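Local structure of uncharacterized protein (Bordetella bronchiseptica, 4XG0) at residues Y27-D33 with V104-K110; W50-V56 with A71-T77; A134-P140 with R233-S239. The protein is of unconfirmed individual function but belongs to the DUF1537 family, now recognised as kinases in acid-sugar catabolism, and so probably phosphorylates an acid sugar. One frame throughout, in Å; residues are numbered along the deposited sequence.

Contact 1 (Y27-D33 with V104-K110); sequences YIGIVAD and VQRLYKK
Tyr27 O grips the start of strand 106-110 with two bonds, accepting from Gln105 N and, at 2.9 Å, from Arg106 N. From there strands 28-32 and 106-110, a central parallel pair in the sheet of the sugar-binding N-terminal domain, bond regularly: Gly29 N donates to Arg106 O, Tyr108 N to Gly29 O, Val31 N to Tyr108 O, and Lys110 N to Val31 O at 2.8 Å. Beside this backbone core, Tyr27 OH sits over the centre of one guanidinium face of Arg106, 3.6 Å from CZ, while Gln105 NE2 meets the ring of Tyr27 at its edge, amide and ring planes 87° apart. The bend of the Arg106 chain at chi2 (-69°) carries the guanidinium back so that NH1 donates to Gln105 O at 3.0 Å, which restrains its orientation. At the C-terminal ends a water bridges the charged groups, donating to Asp33 OD1 and accepting from Lys110 NZ, which also binds a citrate probably from the crystallisation liquor. Farther out, Arg81 pairs with Asp33 and Glu122 with Lys109. Helix 85-101 packs on Val31 and Leu107, helices 35-47 and 240-252 lie on the face of Ile30 and Tyr108, and strands 73-77 and 234-238 continue the sheet beyond either strand.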
loop_
_atom_site.group_PDB
_atom_site.type_symbol
_atom_site.label_atom_id
_atom_site.label_comp_id
_atom_site.label_asym_id
_atom_site.label_seq_id
_atom_site.Cartn_x
_atom_site.Cartn_y
_atom_site.Cartn_z
ATOM N N TYR A 27 3.870 -5.191 -14.216
ATOM C CA TYR A 27 2.718 -4.361 -13.904
ATOM C C TYR A 27 3.119 -2.926 -13.558
ATOM O O TYR A 27 2.436 -1.977 -13.953
ATOM C CB TYR A 27 1.967 -4.999 -12.747
ATOM C CG TYR A 27 0.757 -4.223 -12.278
ATOM C CD1 TYR A 27 -0.327 -4.013 -13.135
ATOM C CD2 TYR A 27 0.683 -3.737 -11.002
ATOM C CE1 TYR A 27 -1.442 -3.347 -12.711
ATOM C CE2 TYR A 27 -0.433 -3.024 -10.564
ATOM C CZ TYR A 27 -1.494 -2.844 -11.439
ATOM O OH TYR A 27 -2.603 -2.164 -10.997
ATOM N N ILE A 28 4.219 -2.769 -12.820
ATOM C CA ILE A 28 4.679 -1.451 -12.366
ATOM C C ILE A 28 6.056 -1.205 -12.892
ATOM O O ILE A 28 6.905 -2.076 -12.853
ATOM C CB ILE A 28 4.750 -1.402 -10.844
ATOM C CG1 ILE A 28 3.353 -1.463 -10.239
ATOM C CG2 ILE A 28 5.491 -0.148 -10.386
ATOM C CD1 ILE A 28 3.320 -2.058 -8.856
ATOM N N GLY A 29 6.278 -0.022 -13.436
ATOM C CA GLY A 29 7.605 0.404 -13.825
ATOM C C GLY A 29 8.069 1.544 -12.925
ATOM O O GLY A 29 7.307 2.469 -12.655
ATOM N N ILE A 30 9.313 1.469 -12.464
ATOM C CA ILE A 30 9.954 2.516 -11.674
ATOM C C ILE A 30 11.130 3.112 -12.478
ATOM O O ILE A 30 12.093 2.424 -12.794
ATOM C CB ILE A 30 10.519 1.975 -10.347
ATOM C CG1 ILE A 30 9.420 1.420 -9.458
ATOM C CG2 ILE A 30 11.255 3.106 -9.617
ATOM C CD1 ILE A 30 10.016 0.541 -8.366
ATOM N N VAL A 31 11.028 4.392 -12.853
ATOM C CA VAL A 31 12.126 5.109 -13.506
ATOM C C VAL A 31 12.806 6.073 -12.510
ATOM O O VAL A 31 12.199 7.064 -12.101
ATOM C CB VAL A 31 11.589 5.948 -14.687
ATOM C CG1 VAL A 31 12.729 6.668 -15.393
ATOM C CG2 VAL A 31 10.837 5.081 -15.660
ATOM N N ALA A 32 14.042 5.771 -12.110
ATOM C CA ALA A 32 14.799 6.629 -11.202
ATOM C C ALA A 32 15.963 7.280 -11.902
ATOM O O ALA A 32 16.546 6.694 -12.805
ATOM C CB ALA A 32 15.307 5.824 -10.028
ATOM N N ASP A 33 16.328 8.487 -11.475
ATOM C CA ASP A 33 17.417 9.168 -12.138
ATOM C C ASP A 33 18.814 8.809 -11.619
ATOM O O ASP A 33 19.811 9.255 -12.174
ATOM C CB ASP A 33 17.179 10.692 -12.148
ATOM C CG ASP A 33 17.254 11.318 -10.771
ATOM O OD1 ASP A 33 16.996 10.624 -9.767
ATOM O OD2 ASP A 33 17.605 12.529 -10.709
ATOM N N VAL A 104 3.511 -2.582 -18.891
ATOM C CA VAL A 104 3.411 -1.908 -17.608
ATOM C C VAL A 104 2.180 -1.023 -17.561
ATOM O O VAL A 104 1.857 -0.341 -18.536
ATOM C CB VAL A 104 4.668 -1.071 -17.323
ATOM C CG1 VAL A 104 4.463 -0.210 -16.129
ATOM C CG2 VAL A 104 5.860 -1.986 -17.108
ATOM N N GLN A 105 1.461 -1.080 -16.449
ATOM C CA GLN A 105 0.208 -0.336 -16.290
ATOM C C GLN A 105 0.227 0.710 -15.175
ATOM O O GLN A 105 -0.721 1.492 -15.046
ATOM C CB GLN A 105 -0.936 -1.289 -16.001
ATOM C CG GLN A 105 -1.166 -2.319 -17.067
ATOM C CD GLN A 105 -2.212 -3.310 -16.639
ATOM O OE1 GLN A 105 -3.365 -2.943 -16.394
ATOM N NE2 GLN A 105 -1.814 -4.566 -16.505
ATOM N N ARG A 106 1.269 0.692 -14.354
ATOM C CA ARG A 106 1.493 1.783 -13.406
ATOM C C ARG A 106 2.932 2.268 -13.542
ATOM O O ARG A 106 3.853 1.466 -13.646
ATOM C CB ARG A 106 1.207 1.306 -11.963
ATOM C CG ARG A 106 -0.263 0.910 -11.766
ATOM C CD ARG A 106 -1.210 2.106 -11.832
ATOM N NE ARG A 106 -2.576 1.773 -11.430
ATOM C CZ ARG A 106 -3.480 1.167 -12.199
ATOM N NH1 ARG A 106 -3.199 0.817 -13.454
ATOM N NH2 ARG A 106 -4.695 0.928 -11.718
ATOM N N LEU A 107 3.115 3.580 -13.532
ATOM C CA LEU A 107 4.438 4.187 -13.626
ATOM C C LEU A 107 4.761 5.068 -12.417
ATOM O O LEU A 107 3.958 5.941 -12.068
ATOM C CB LEU A 107 4.512 5.094 -14.847
ATOM C CG LEU A 107 5.877 5.678 -15.162
ATOM C CD1 LEU A 107 6.777 4.572 -15.609
ATOM C CD2 LEU A 107 5.803 6.773 -16.251
ATOM N N TYR A 108 5.937 4.867 -11.809
ATOM C CA TYR A 108 6.411 5.719 -10.717
ATOM C C TYR A 108 7.737 6.323 -11.153
ATOM O O TYR A 108 8.674 5.606 -11.519
ATOM C CB TYR A 108 6.568 4.879 -9.449
ATOM C CG TYR A 108 7.344 5.409 -8.246
ATOM C CD1 TYR A 108 7.496 6.753 -7.959
ATOM C CD2 TYR A 108 7.909 4.488 -7.363
ATOM C CE1 TYR A 108 8.213 7.168 -6.798
ATOM C CE2 TYR A 108 8.602 4.887 -6.259
ATOM C CZ TYR A 108 8.751 6.227 -5.980
ATOM O OH TYR A 108 9.454 6.559 -4.837
ATOM N N LYS A 109 7.814 7.650 -11.160
ATOM C CA LYS A 109 9.070 8.309 -11.454
ATOM C C LYS A 109 9.748 8.755 -10.159
ATOM O O LYS A 109 9.193 9.546 -9.391
ATOM C CB LYS A 109 8.877 9.546 -12.354
ATOM C CG LYS A 109 10.172 10.107 -12.822
ATOM C CD LYS A 109 9.998 11.319 -13.754
ATOM C CE LYS A 109 11.308 11.689 -14.498
ATOM N NZ LYS A 109 12.355 12.287 -13.621
ATOM N N LYS A 110 10.932 8.206 -9.904
ATOM C CA LYS A 110 11.679 8.414 -8.672
ATOM C C LYS A 110 12.748 9.476 -8.885
ATOM O O LYS A 110 13.645 9.330 -9.734
ATOM C CB LYS A 110 12.314 7.096 -8.169
ATOM C CG LYS A 110 13.521 7.254 -7.220
ATOM C CD LYS A 110 13.105 7.851 -5.851
ATOM C CE LYS A 110 14.280 7.895 -4.884
ATOM N NZ LYS A 110 15.302 8.865 -5.284
HETATM O O HOH W 1 16.775 8.666 -7.744
#

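Contact 2 (W50-V56 with A71-T77); sequences WATQLSV and AEVLAVT
Ala51 O accepts two backbone N-H groups where this strand pair begins, from Glu72 N and from Val73 N, the latter in the carbonyl plane. The pair belongs to a beta-alpha-beta unit in which helix 59-64 connects strand 52-54, the last strand at one side of the parallel sheet within this chain, to strand 73-77. Regular parallel bonding then follows, with Gln53 N giving to Val73 O, Ala75 N to Gln53 O, and Ser55 N to Ala75 O, each at 2.9 Å.

Glu72 is modelled in two conformers. In one of them OE2 accepts the N-H of Ala51 at 2.9 Å, almost straight (176° at the hydrogen), through its anti lone pair, and Arg424 holds the other carboxylate oxygen, OE1, in a salt bridge. The extended chain of this conformer crosses the Trp50 side chain at about a right angle, its CB at the indole edge, 3.6 Å from CE3; Trp50 NE1 donates to Ala247 O. Thr52 and Val73 lie side by side on the sheet face packed by helix 35-47, whereas Leu74 projects from the other face onto helix 59-64. With CG2 of Val73 beside the backbone N (chi1 178° for CG1), that methyl is directed at Trp50, where it lies 3.6 Å from CB and 3.8 Å from CG.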
loop_
_atom_site.group_PDB
_atom_site.type_symbol
_atom_site.label_atom_id
_atom_site.label_comp_id
_atom_site.label_asym_id
_atom_site.label_seq_id
_atom_site.Cartn_x
_atom_site.Cartn_y
_atom_site.Cartn_z
ATOM N N TRP A 50 5.996 -7.539 -3.816
ATOM C CA TRP A 50 6.170 -7.563 -5.266
ATOM C C TRP A 50 7.474 -8.239 -5.697
ATOM O O TRP A 50 8.544 -7.908 -5.201
ATOM C CB TRP A 50 6.163 -6.152 -5.810
ATOM C CG TRP A 50 4.885 -5.383 -5.628
ATOM C CD1 TRP A 50 4.621 -4.423 -4.658
ATOM C CD2 TRP A 50 3.708 -5.461 -6.439
ATOM N NE1 TRP A 50 3.351 -3.943 -4.841
ATOM C CE2 TRP A 50 2.780 -4.529 -5.926
ATOM C CE3 TRP A 50 3.355 -6.203 -7.572
ATOM C CZ2 TRP A 50 1.498 -4.343 -6.506
ATOM C CZ3 TRP A 50 2.075 -6.017 -8.143
ATOM C CH2 TRP A 50 1.180 -5.064 -7.613
ATOM N N ALA A 51 7.389 -9.151 -6.658
ATOM C CA ALA A 51 8.575 -9.688 -7.305
ATOM C C ALA A 51 9.172 -8.582 -8.164
ATOM O O ALA A 51 8.525 -8.084 -9.098
ATOM C CB ALA A 51 8.222 -10.892 -8.162
ATOM N N THR A 52 10.398 -8.188 -7.825
ATOM C CA THR A 52 10.971 -6.926 -8.318
ATOM C C THR A 52 12.328 -7.173 -8.966
ATOM O O THR A 52 13.176 -7.865 -8.404
ATOM C CB THR A 52 11.148 -5.941 -7.170
ATOM O OG1 THR A 52 9.877 -5.666 -6.577
ATOM C CG2 THR A 52 11.767 -4.643 -7.652
ATOM N N GLN A 53 12.513 -6.654 -10.171
ATOM C CA GLN A 53 13.778 -6.762 -10.864
ATOM C C GLN A 53 14.414 -5.394 -10.981
ATOM O O GLN A 53 13.705 -4.416 -11.154
ATOM C CB GLN A 53 13.555 -7.310 -12.263
ATOM C CG GLN A 53 13.000 -8.671 -12.327
ATOM C CD GLN A 53 14.049 -9.733 -12.597
ATOM O OE1 GLN A 53 15.191 -9.429 -12.957
ATOM N NE2 GLN A 53 13.656 -10.993 -12.442
ATOM N N LEU A 54 15.734 -5.340 -10.872
ATOM C CA LEU A 54 16.477 -4.077 -10.885
ATOM C C LEU A 54 17.536 -4.122 -11.958
ATOM O O LEU A 54 18.271 -5.120 -12.065
ATOM C CB LEU A 54 17.123 -3.844 -9.503
ATOM C CG LEU A 54 18.094 -2.660 -9.335
ATOM C CD1 LEU A 54 17.332 -1.358 -9.272
ATOM C CD2 LEU A 54 18.954 -2.834 -8.084
ATOM N N SER A 55 17.580 -3.082 -12.794
ATOM C CA SER A 55 18.679 -2.883 -13.747
ATOM C C SER A 55 19.625 -1.792 -13.237
ATOM O O SER A 55 19.178 -0.742 -12.772
ATOM C CB SER A 55 18.180 -2.492 -15.149
ATOM O OG SER A 55 17.214 -3.410 -15.628
ATOM N N VAL A 56 20.928 -2.056 -13.330
ATOM C CA VAL A 56 21.947 -1.107 -12.891
ATOM C C VAL A 56 22.135 -0.131 -14.028
ATOM O O VAL A 56 22.853 0.868 -13.903
ATOM C CB VAL A 56 23.272 -1.820 -12.524
ATOM C CG1 VAL A 56 24.389 -0.828 -12.324
ATOM C CG2 VAL A 56 23.079 -2.652 -11.243
ATOM N N ALA A 71 8.775 -11.082 -13.388
ATOM C CA ALA A 71 8.706 -9.896 -12.518
ATOM C C ALA A 71 7.468 -9.038 -12.684
ATOM O O ALA A 71 6.999 -8.793 -13.798
ATOM C CB ALA A 71 9.919 -9.044 -12.707
ATOM N N GLU A 72 6.965 -8.588 -11.537
ATOM C CA GLU A 72 5.803 -7.720 -11.433
ATOM C C GLU A 72 6.225 -6.248 -11.505
ATOM O O GLU A 72 5.533 -5.404 -12.100
ATOM C CB GLU A 72 5.071 -8.031 -10.121
ATOM C CG GLU A 72 4.648 -9.524 -10.012
ATOM C CD GLU A 72 4.043 -9.909 -8.654
ATOM O OE1 GLU A 72 2.807 -10.075 -8.641
ATOM O OE2 GLU A 72 4.774 -10.052 -7.630
ATOM N N VAL A 73 7.396 -5.957 -10.939
ATOM C CA VAL A 73 7.944 -4.575 -10.876
ATOM C C VAL A 73 9.318 -4.556 -11.512
ATOM O O VAL A 73 10.154 -5.407 -11.222
ATOM C CB VAL A 73 8.094 -4.096 -9.408
ATOM C CG1 VAL A 73 8.703 -2.698 -9.292
ATOM C CG2 VAL A 73 6.784 -4.165 -8.691
ATOM N N LEU A 74 9.544 -3.588 -12.407
ATOM C CA LEU A 74 10.856 -3.415 -13.028
ATOM C C LEU A 74 11.366 -2.018 -12.724
ATOM O O LEU A 74 10.700 -1.054 -13.060
ATOM C CB LEU A 74 10.793 -3.625 -14.543
ATOM C CG LEU A 74 12.088 -3.385 -15.347
ATOM C CD1 LEU A 74 13.356 -4.016 -14.755
ATOM C CD2 LEU A 74 11.915 -3.871 -16.790
ATOM N N ALA A 75 12.535 -1.942 -12.084
ATOM C CA ALA A 75 13.178 -0.682 -11.705
ATOM C C ALA A 75 14.458 -0.431 -12.486
ATOM O O ALA A 75 15.307 -1.317 -12.665
ATOM C CB ALA A 75 13.466 -0.656 -10.213
ATOM N N VAL A 76 14.601 0.803 -12.978
ATOM C CA VAL A 76 15.719 1.148 -13.826
ATOM C C VAL A 76 16.281 2.505 -13.417
ATOM O O VAL A 76 15.590 3.294 -12.800
ATOM C CB VAL A 76 15.276 1.231 -15.294
ATOM C CG1 VAL A 76 14.537 -0.027 -15.663
ATOM C CG2 VAL A 76 14.380 2.436 -15.506
ATOM N N THR A 77 17.544 2.744 -13.748
ATOM C CA THR A 77 18.125 4.057 -13.545
ATOM C C THR A 77 18.491 4.670 -14.891
ATOM O O THR A 77 19.023 3.997 -15.794
ATOM C CB THR A 77 19.384 4.044 -12.672
ATOM O OG1 THR A 77 19.986 5.344 -12.726
ATOM C CG2 THR A 77 20.375 3.015 -13.165
#

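Contact 3 (A134-P140 with R233-S239); sequences AIAVVCP and RAVPVGS
Strands 135-139 and 234-238 are parallel neighbours in the sheet of the sugar-binding N-terminal domain, and the second runs through a turn into helix 240-252, with Ser239 at the N-cap. The segment axes approach to 4.5 Å at 26°, and five backbone bonds join them. Ile135 N donates to Arg233 O, Val235 N to Ile135 O at 2.8 Å, Val137 N to Val235 O, Val237 N to Val137 O, and Cys139 N to Val237 O. The bonds to Val235 O and Val137 O arrive from above the carbonyl planes, whereas Cys139 N lies nearly on the C=O line of Val237.

At the N-terminal end Ile135 CD1 rests over the centre of one guanidinium face of Arg233, 3.6 Å from CZ. A bend at chi3 (-60°) turns the arginine head toward that methyl, and NE donates to Asp133 O. On the opposite face of the sheet, Val138 CG2 lies alongside Val237, 4.1 Å from its CB; Ala136 and Val235, on which helix 119-130 packs, share that face.

After the last backbone bond, a water links the segments, donating to Cys139 O at 2.7 Å and accepting from Ser239 N at 2.9 Å. Ser239 OG donates to Pro140 O at 2.9 Å and, as the N-cap group, also accepts from Gly241 N. One hydroxyl thus links the chain after strand 135-139 to the start of helix 240-252, probably limiting their relative movement, close to a citrate that probably comes from the crystallisation liquor and may mark a pocket.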
loop_
_atom_site.group_PDB
_atom_site.type_symbol
_atom_site.label_atom_id
_atom_site.label_comp_id
_atom_site.label_asym_id
_atom_site.label_seq_id
_atom_site.Cartn_x
_atom_site.Cartn_y
_atom_site.Cartn_z
ATOM N N ALA A 134 -2.269 11.547 -19.311
ATOM C CA ALA A 134 -1.473 11.285 -18.104
ATOM C C ALA A 134 -1.431 12.520 -17.207
ATOM O O ALA A 134 -1.466 13.675 -17.683
ATOM C CB ALA A 134 -0.069 10.812 -18.461
ATOM N N ILE A 135 -1.431 12.288 -15.904
ATOM C CA ILE A 135 -1.280 13.388 -14.940
ATOM C C ILE A 135 0.005 13.119 -14.179
ATOM O O ILE A 135 0.196 12.017 -13.633
ATOM C CB ILE A 135 -2.454 13.454 -13.939
ATOM C CG1 ILE A 135 -3.784 13.628 -14.673
ATOM C CG2 ILE A 135 -2.226 14.561 -12.904
ATOM C CD1 ILE A 135 -4.989 13.631 -13.768
ATOM N N ALA A 136 0.905 14.095 -14.129
ATOM C CA ALA A 136 2.107 13.938 -13.308
ATOM C C ALA A 136 1.733 14.511 -11.968
ATOM O O ALA A 136 1.407 15.699 -11.878
ATOM C CB ALA A 136 3.301 14.702 -13.908
ATOM N N VAL A 137 1.778 13.669 -10.940
ATOM C CA VAL A 137 1.390 14.041 -9.591
ATOM C C VAL A 137 2.663 14.129 -8.783
ATOM O O VAL A 137 3.249 13.117 -8.386
ATOM C CB VAL A 137 0.419 13.022 -9.000
ATOM C CG1 VAL A 137 -0.071 13.512 -7.621
ATOM C CG2 VAL A 137 -0.744 12.775 -9.987
ATOM N N VAL A 138 3.090 15.353 -8.539
ATOM C CA VAL A 138 4.450 15.602 -8.104
ATOM C C VAL A 138 4.492 15.911 -6.619
ATOM O O VAL A 138 3.892 16.897 -6.135
ATOM C CB VAL A 138 5.046 16.783 -8.872
ATOM C CG1 VAL A 138 6.461 16.999 -8.459
ATOM C CG2 VAL A 138 4.992 16.520 -10.368
ATOM N N CYS A 139 5.211 15.077 -5.885
ATOM C CA CYS A 139 5.393 15.306 -4.456
ATOM C C CYS A 139 6.679 14.615 -3.957
ATOM O O CYS A 139 6.671 13.444 -3.557
ATOM C CB CYS A 139 4.201 14.768 -3.687
ATOM S SG CYS A 139 4.412 14.899 -1.883
ATOM N N PRO A 140 7.781 15.358 -3.922
ATOM C CA PRO A 140 9.048 14.690 -3.596
ATOM C C PRO A 140 9.317 14.582 -2.083
ATOM O O PRO A 140 10.446 14.303 -1.648
ATOM C CB PRO A 140 10.095 15.576 -4.290
ATOM C CG PRO A 140 9.334 16.350 -5.307
ATOM C CD PRO A 140 8.026 16.617 -4.631
ATOM N N ARG A 233 -3.747 6.396 -15.341
ATOM C CA ARG A 233 -3.372 7.717 -15.845
ATOM C C ARG A 233 -2.495 8.504 -14.872
ATOM O O ARG A 233 -1.804 9.440 -15.282
ATOM C CB ARG A 233 -4.630 8.531 -16.194
ATOM C CG ARG A 233 -5.412 9.033 -14.989
ATOM C CD ARG A 233 -6.713 9.770 -15.365
ATOM N NE ARG A 233 -6.495 10.948 -16.202
ATOM C CZ ARG A 233 -7.188 12.087 -16.114
ATOM N NH1 ARG A 233 -8.154 12.230 -15.217
ATOM N NH2 ARG A 233 -6.911 13.098 -16.926
ATOM N N ALA A 234 -2.528 8.138 -13.595
ATOM C CA ALA A 234 -1.826 8.912 -12.571
ATOM C C ALA A 234 -0.379 8.489 -12.442
ATOM O O ALA A 234 -0.092 7.381 -11.972
ATOM C CB ALA A 234 -2.511 8.773 -11.246
ATOM N N VAL A 235 0.521 9.403 -12.790
ATOM C CA VAL A 235 1.948 9.149 -12.749
ATOM C C VAL A 235 2.597 9.839 -11.546
ATOM O O VAL A 235 2.972 11.021 -11.621
ATOM C CB VAL A 235 2.664 9.665 -14.012
ATOM C CG1 VAL A 235 4.154 9.383 -13.898
ATOM C CG2 VAL A 235 2.090 9.033 -15.309
ATOM N N PRO A 236 2.718 9.128 -10.430
ATOM C CA PRO A 236 3.423 9.758 -9.319
ATOM C C PRO A 236 4.883 10.053 -9.634
ATOM O O PRO A 236 5.596 9.261 -10.243
ATOM C CB PRO A 236 3.308 8.741 -8.204
ATOM C CG PRO A 236 3.036 7.450 -8.876
ATOM C CD PRO A 236 2.282 7.755 -10.100
ATOM N N VAL A 237 5.309 11.218 -9.171
ATOM C CA VAL A 237 6.691 11.669 -9.275
ATOM C C VAL A 237 7.115 12.014 -7.876
ATOM O O VAL A 237 6.629 12.996 -7.284
ATOM C CB VAL A 237 6.824 12.910 -10.130
ATOM C CG1 VAL A 237 8.302 13.347 -10.239
ATOM C CG2 VAL A 237 6.195 12.710 -11.508
ATOM N N GLY A 238 8.001 11.206 -7.312
ATOM C CA GLY A 238 8.330 11.370 -5.912
ATOM C C GLY A 238 9.698 10.834 -5.580
ATOM O O GLY A 238 10.400 10.313 -6.442
ATOM N N SER A 239 10.087 10.995 -4.334
ATOM C CA SER A 239 11.339 10.448 -3.879
ATOM C C SER A 239 11.057 9.138 -3.193
ATOM O O SER A 239 10.012 8.488 -3.403
ATOM C CB SER A 239 11.995 11.395 -2.895
ATOM O OG SER A 239 11.202 11.508 -1.722
HETATM O O HOH W 2 8.049 11.430 -2.378
#

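All three contacts are parallel strand pairs of one eight-stranded sheet. Contact 1 joins the other two: strand 28-32 bonds to strand 73-77 of contact 2, and strand 106-110 to strand 234-238 of contact 3, with Lys109 N 2.9 Å from Pro236 O. Contacts 2 and 3 do not touch, their centres about 19 Å apart. Contacts 1 and 3 are buried, whereas contact 2 lies at a sheet border and is partly exposed. Tyr27 and Ala51 each supply a carbonyl that accepts two N-H groups, a feature missing from contact 3. Bridging waters are found in contacts 1 and 3, at the C-terminal strand ends, where Lys110 and Ser239 approach the citrate.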